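Local coordinates for protein involved in catabolism of external DNA (Legionella pneumophila subsp. pneumophila, PDB 2OO3) that probably methylates N6 of a single adenine in 23S ribosomal RNA, with S-adenosyl-L-methionine as the methyl donor, at residues A[166-169]-A[173-176]. Residues are numbered along the deposited sequence; the frame is centred on the assembly and turned at random.
Sequences DPSY and EEYK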
loop_
_atom_site.group_PDB
_atom_site.type_symbol
_atom_site.label_atom_id
_atom_site.label_comp_id
_atom_site.label_asym_id
_atom_site.label_seq_id
_atom_site.Cartn_x
_atom_site.Cartn_y
_atom_site.Cartn_z
ATOM N N ASP A 166 0.518 5.398 3.420
ATOM C CA ASP A 166 -0.292 4.489 4.231
ATOM C C ASP A 166 -0.617 5.077 5.611
ATOM O O ASP A 166 -0.114 4.599 6.613
ATOM C CB ASP A 166 0.421 3.133 4.331
ATOM C CG ASP A 166 -0.415 2.059 5.010
ATOM O OD1 ASP A 166 -1.679 2.194 5.099
ATOM O OD2 ASP A 166 0.222 1.073 5.463
ATOM N N PRO A 167 -1.496 6.100 5.671
ATOM C CA PRO A 167 -1.784 6.740 6.973
ATOM C C PRO A 167 -2.583 5.844 7.889
ATOM O O PRO A 167 -3.263 4.939 7.397
ATOM C CB PRO A 167 -2.629 7.982 6.597
ATOM C CG PRO A 167 -2.519 8.100 5.071
ATOM C CD PRO A 167 -2.275 6.710 4.575
ATOM N N SER A 168 -2.487 6.084 9.205
ATOM C CA SER A 168 -3.352 5.397 10.180
ATOM C C SER A 168 -4.781 5.967 10.282
ATOM O O SER A 168 -5.699 5.234 10.661
ATOM C CB SER A 168 -2.705 5.404 11.566
ATOM O OG SER A 168 -2.792 6.697 12.167
ATOM N N TYR A 169 -4.965 7.253 9.942
ATOM C CA TYR A 169 -6.238 7.960 10.151
ATOM C C TYR A 169 -6.743 7.846 11.618
ATOM O O TYR A 169 -7.952 7.782 11.847
ATOM C CB TYR A 169 -7.339 7.498 9.185
ATOM C CG TYR A 169 -6.947 7.620 7.739
ATOM C CD1 TYR A 169 -7.186 8.792 7.020
ATOM C CD2 TYR A 169 -6.265 6.584 7.121
ATOM C CE1 TYR A 169 -6.780 8.922 5.686
ATOM C CE2 TYR A 169 -5.865 6.684 5.795
ATOM C CZ TYR A 169 -6.109 7.850 5.093
ATOM O OH TYR A 169 -5.729 7.893 3.794
ATOM N N GLU A 173 -8.652 14.553 11.333
ATOM C CA GLU A 173 -8.082 15.591 10.467
ATOM C C GLU A 173 -7.186 15.016 9.359
ATOM O O GLU A 173 -6.962 15.674 8.354
ATOM C CB GLU A 173 -7.345 16.645 11.301
ATOM C CG GLU A 173 -8.281 17.491 12.238
ATOM C CD GLU A 173 -8.850 16.729 13.481
ATOM O OE1 GLU A 173 -8.214 15.745 13.957
ATOM O OE2 GLU A 173 -9.943 17.150 13.983
ATOM N N GLU A 174 -6.691 13.789 9.540
ATOM C CA GLU A 174 -5.879 13.116 8.503
ATOM C C GLU A 174 -6.615 12.983 7.169
ATOM O O GLU A 174 -5.990 12.947 6.092
ATOM C CB GLU A 174 -5.410 11.753 8.997
ATOM C CG GLU A 174 -4.415 11.871 10.167
ATOM C CD GLU A 174 -3.859 10.516 10.608
ATOM O OE1 GLU A 174 -3.297 9.801 9.741
ATOM O OE2 GLU A 174 -3.997 10.171 11.816
ATOM N N TYR A 175 -7.950 12.914 7.231
ATOM C CA TYR A 175 -8.752 12.747 6.017
ATOM C C TYR A 175 -8.759 14.012 5.153
ATOM O O TYR A 175 -9.124 13.965 3.982
ATOM C CB TYR A 175 -10.190 12.395 6.377
ATOM C CG TYR A 175 -10.420 10.986 6.867
ATOM C CD1 TYR A 175 -10.695 9.949 5.965
ATOM C CD2 TYR A 175 -10.422 10.707 8.215
ATOM C CE1 TYR A 175 -10.960 8.642 6.427
ATOM C CE2 TYR A 175 -10.652 9.407 8.690
ATOM C CZ TYR A 175 -10.937 8.389 7.802
ATOM O OH TYR A 175 -11.181 7.128 8.307
ATOM N N LYS A 176 -8.402 15.148 5.745
ATOM C CA LYS A 176 -8.169 16.371 4.956
ATOM C C LYS A 176 -6.697 16.735 4.803
ATOM O O LYS A 176 -6.318 17.292 3.763
ATOM C CB LYS A 176 -8.980 17.569 5.473
ATOM C CG LYS A 176 -8.776 17.910 6.873
ATOM C CD LYS A 176 -9.274 19.341 7.130
ATOM C CE LYS A 176 -8.712 19.872 8.455
ATOM N NZ LYS A 176 -9.544 19.347 9.576
HETATM O O HOH W 1 -1.135 8.345 10.512
HETATM O O HOH W 2 -10.730 6.745 10.720
#
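The Y169 ring presents its CD1 corner to the Y175 ring, reaching over the middle of one face, with CD1 3.8 Å from Y175 CE1. The two planes are inclined at 41° with centroids 4.7 Å apart, an oblique aromatic pair. P167 CB lies over one face of the Y169 ring, displaced toward its rim. With CG beside its backbone N (chi1 -67°) and the chain then extended, E174 reaches back to the loop, where OE1 accepts a bent hydrogen bond from Y169 N (3.1 Å, 136° at the hydrogen); the donor stands well above the carboxylate plane. Water 1 accepts from S168 N and donates to E174 OE1, 2.7 Å from its oxygen, while E174 OE2 takes the backbone N-H of R171. Outside the contact, Y169 OH is hydrogen-bonded to W197 O of strand 193-200. D166 to Y169 read D-P-S-Y, matching catalytic motif IV of N6-adenine methyltransferases, between strand 161-165 and helix 174-188 of the Rossmann-like fold; D166 is probably the proton acceptor. A carboxylate gathering two backbone N-H groups, and a third through water, should fix the path of the chain just after D166, and these donors probably offset part of the buried negative charge of E174.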